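Local coordinates for lipoprotein (Paraburkholderia phytofirmans, PDB 5T11) that forms a dodecameric periplasmic lipoprotein assembly, named PelC, that probably guides Pel polysaccharide export across the outer membrane, as its Pseudomonas aeruginosa counterpart does, at residues B[28-32]-B[33-37]; B[146-149]-B[150-154]. The protein carries 1 engineered substitution. All coordinates share one frame; numbering follows the deposited sequence.

Interaction 1 (B[28-32]-B[33-37]); sequences NYTET and PDAGH
The carbonyl oxygen of T32 ties the loop to the first turn of the helix that follows. A35 N gives it a weak hydrogen bond of 3.3 Å, and N28 reaches it from the other end of the loop, ND2 lying 2.8 Å from T32 O. This N-H...O bond is nearly straight at the hydrogen (161°), with the acceptor close to the amide plane of N28. Because CG of N28 stands anti to the backbone N (chi1 -175°), the carboxamide is laid between T30 and T32. Its other end, OD1, accepts twice: from T30 N at 3.0 Å, lying above the carbonyl plane, and from T30 OG1 at 2.8 Å, in that plane and on a lone pair. T30 OG1 in turn accepts from T32 N at 2.9 Å. The loop after strand 21-28 thus passes through an Asx turn and an ST turn, and a type II beta turn from T32 to A35 delivers it into helix 35-49; D34 holds the N-cap position without a side-chain capping bond. Van der Waals contact is slight: the methyl CB of A35 rests 3.7 Å from N28 OD1 and also meets W99, whose carbonyl oxygen is bonded to T32 OG1. Within 33-37, H37 ND1 donates in its ring plane to D34 OD1 at 3.3 Å, on the anti side and 29° out of the carboxylate plane. P33 packs on E31 of a neighbouring subunit.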
# COMPACT_ATOMS: atom_id res chain seq x y z
N ASN B 28 16.34 27.29 6.63
CA ASN B 28 16.15 26.10 5.81
C ASN B 28 14.76 26.17 5.20
O ASN B 28 13.75 25.97 5.90
CB ASN B 28 16.35 24.81 6.62
CG ASN B 28 16.28 23.55 5.74
OD1 ASN B 28 16.18 23.63 4.51
ND2 ASN B 28 16.32 22.38 6.38
N TYR B 29 14.70 26.47 3.91
CA TYR B 29 13.42 26.51 3.21
C TYR B 29 13.17 25.26 2.39
O TYR B 29 12.26 25.24 1.56
CB TYR B 29 13.35 27.76 2.33
CG TYR B 29 13.41 29.04 3.14
CD1 TYR B 29 12.85 29.11 4.41
CD2 TYR B 29 14.05 30.18 2.64
CE1 TYR B 29 12.91 30.28 5.16
CE2 TYR B 29 14.12 31.35 3.39
CZ TYR B 29 13.55 31.39 4.65
OH TYR B 29 13.61 32.54 5.38
N THR B 30 13.95 24.21 2.60
CA THR B 30 13.75 22.95 1.92
C THR B 30 13.13 21.95 2.87
O THR B 30 13.00 22.18 4.08
CB THR B 30 15.08 22.40 1.40
OG1 THR B 30 15.75 21.72 2.49
CG2 THR B 30 15.97 23.54 0.89
N GLU B 31 12.81 20.79 2.32
CA GLU B 31 12.32 19.66 3.09
C GLU B 31 13.44 18.68 3.41
O GLU B 31 13.16 17.57 3.85
CB GLU B 31 11.19 18.99 2.32
CG GLU B 31 9.98 19.91 2.22
CD GLU B 31 8.91 19.38 1.29
OE1 GLU B 31 9.17 19.32 0.06
OE2 GLU B 31 7.81 19.04 1.77
N THR B 32 14.70 19.07 3.21
CA THR B 32 15.82 18.25 3.67
C THR B 32 16.19 18.69 5.08
O THR B 32 16.66 19.82 5.26
CB THR B 32 17.01 18.39 2.73
OG1 THR B 32 16.59 18.04 1.41
CG2 THR B 32 18.13 17.44 3.16
N PRO B 33 16.00 17.85 6.09
CA PRO B 33 16.33 18.26 7.46
C PRO B 33 17.78 18.69 7.57
O PRO B 33 18.67 18.08 6.96
CB PRO B 33 16.05 17.01 8.30
CG PRO B 33 15.08 16.16 7.46
CD PRO B 33 15.47 16.47 6.02
N ASP B 34 18.02 19.75 8.34
CA ASP B 34 19.35 20.25 8.71
C ASP B 34 20.12 20.86 7.55
O ASP B 34 21.32 21.12 7.69
CB ASP B 34 20.22 19.15 9.34
CG ASP B 34 19.73 18.72 10.70
OD1 ASP B 34 19.34 19.58 11.51
OD2 ASP B 34 19.74 17.50 10.95
N ALA B 35 19.48 21.11 6.40
CA ALA B 35 20.24 21.67 5.28
C ALA B 35 20.82 23.04 5.61
O ALA B 35 21.91 23.39 5.13
CB ALA B 35 19.36 21.75 4.01
N GLY B 36 20.13 23.84 6.43
CA GLY B 36 20.71 25.11 6.82
C GLY B 36 21.94 24.93 7.70
O GLY B 36 22.91 25.69 7.60
N HIS B 37 21.91 23.92 8.57
CA HIS B 37 23.08 23.67 9.42
C HIS B 37 24.25 23.15 8.61
O HIS B 37 25.41 23.49 8.88
CB HIS B 37 22.71 22.70 10.55
CG HIS B 37 21.71 23.26 11.51
ND1 HIS B 37 20.60 22.56 11.95
CD2 HIS B 37 21.65 24.47 12.13
CE1 HIS B 37 19.90 23.31 12.78
NE2 HIS B 37 20.52 24.47 12.91

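Interaction 2 (B[146-149]-B[150-154]); sequences TSLI and AKVLS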
# COMPACT_ATOMS: atom_id res chain seq x y z
N THR B 146 29.09 21.97 -1.69
CA THR B 146 30.36 22.51 -1.21
C THR B 146 31.03 23.34 -2.30
O THR B 146 31.52 24.45 -2.05
CB THR B 146 31.29 21.39 -0.73
OG1 THR B 146 31.47 20.45 -1.80
CG2 THR B 146 30.70 20.68 0.50
N SER B 147 31.07 22.80 -3.52
CA SER B 147 31.64 23.52 -4.66
C SER B 147 30.93 24.85 -4.89
O SER B 147 31.57 25.86 -5.20
CB SER B 147 31.55 22.63 -5.90
OG SER B 147 32.24 23.18 -7.01
N LEU B 148 29.59 24.88 -4.73
CA LEU B 148 28.83 26.09 -5.03
C LEU B 148 29.04 27.17 -3.97
O LEU B 148 29.22 28.35 -4.30
CB LEU B 148 27.34 25.77 -5.16
CG LEU B 148 26.42 26.99 -5.27
CD1 LEU B 148 26.66 27.74 -6.59
CD2 LEU B 148 24.92 26.60 -5.14
N ILE B 149 29.00 26.78 -2.70
CA ILE B 149 29.20 27.74 -1.63
C ILE B 149 30.61 28.33 -1.71
O ILE B 149 30.80 29.53 -1.49
CB ILE B 149 28.92 27.07 -0.28
CG1 ILE B 149 27.41 26.87 -0.13
CG2 ILE B 149 29.48 27.91 0.88
CD1 ILE B 149 27.02 25.76 0.81
N ALA B 150 31.60 27.50 -2.06
CA ALA B 150 32.95 28.02 -2.27
C ALA B 150 32.96 29.11 -3.34
O ALA B 150 33.57 30.17 -3.17
CB ALA B 150 33.91 26.89 -2.64
N LYS B 151 32.25 28.86 -4.45
CA LYS B 151 32.16 29.86 -5.52
C LYS B 151 31.44 31.12 -5.02
O LYS B 151 31.94 32.24 -5.17
CB LYS B 151 31.45 29.25 -6.73
CG LYS B 151 31.35 30.13 -7.97
CD LYS B 151 32.73 30.39 -8.58
CE LYS B 151 32.66 31.17 -9.89
NZ LYS B 151 34.01 31.68 -10.27
N VAL B 152 30.28 30.93 -4.38
CA VAL B 152 29.44 32.06 -3.96
C VAL B 152 30.19 32.95 -2.96
O VAL B 152 30.09 34.18 -3.01
CB VAL B 152 28.12 31.53 -3.36
CG1 VAL B 152 27.39 32.64 -2.61
CG2 VAL B 152 27.22 30.94 -4.46
N LEU B 153 30.92 32.34 -2.03
CA LEU B 153 31.62 33.09 -0.99
C LEU B 153 33.03 33.50 -1.38
O LEU B 153 33.75 34.08 -0.55
CB LEU B 153 31.67 32.27 0.31
CG LEU B 153 30.31 31.90 0.94
CD1 LEU B 153 30.51 31.18 2.28
CD2 LEU B 153 29.42 33.14 1.13
N SER B 154 33.44 33.24 -2.62
CA SER B 154 34.79 33.61 -3.04
C SER B 154 35.11 35.10 -2.90
O SER B 154 36.29 35.41 -2.64
CB SER B 154 35.04 33.16 -4.49
OG SER B 154 34.28 33.92 -5.40
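The last turns of helix 141-152 form this contact, in which consecutive i to i+4 hydrogen bonds of an alpha-helix join the residues of 146-149 to those four places on. There are four such backbone bonds: A150 N to T146 O, K151 N to S147 O, V152 N to L148 O at 2.8 Å, and L153 N to I149 O at 2.9 Å. Two apolar pairs, each also four residues apart, run beside them. In the first, CD1 of L148 meets CG2 of V152 at 3.9 Å, the two side chains crossing at a slant; the same CG2 sits 3.3 Å from the carbonyl oxygen L148 O, for it lies beside the backbone N of V152 while CG1 takes the anti position (chi1 166°). The second pair runs side by side and points one way, CG2 of I149 lying 3.7 Å from CD1 of L153. L153 CG also lies 3.4 Å from I149 O, the acceptor of its own backbone N. The pairs differ in part in their neighbours: L148 and V152 touch V7 of strand 5-9, and I149 and L153 helix 35-49, while V152 and L153 both reach F115 of strand 109-119. S147 OG is hydrogen-bonded to R133, on which the K151 side chain also packs, while K151 borders the apolar side through V7. Past the final turn, S154 bonds twice to the carbonyl oxygen of K151, through OG at 2.9 Å and through its backbone N at 3.1 Å. Buried apolar residues in i, i+4 pairs along one side, with exposed S147, A150 and K151 elsewhere, are the pattern of an amphipathic helix packed on a beta-sheet and a neighbouring helix.

How the interactions relate
From the N terminus, the chain leaves strand 21-28, in the interior of the mixed sheet, and interaction 1 closes the short loop that delivers it into helix 35-49. Interaction 2 lies far along the sequence, after the strands 90-99, 109-119 and 125-134, and fastens the end of helix 141-152. The two are therefore in series, neither crossing nor enclosing the other. Their centres are about 18 Å apart and their nearest atoms about 7 Å apart, without touching. Helix 35-49 connects them: 28-37 sets its start against strand 90-99, while farther along the same helix receives side chains from 146-154, which also packs on strand 5-9.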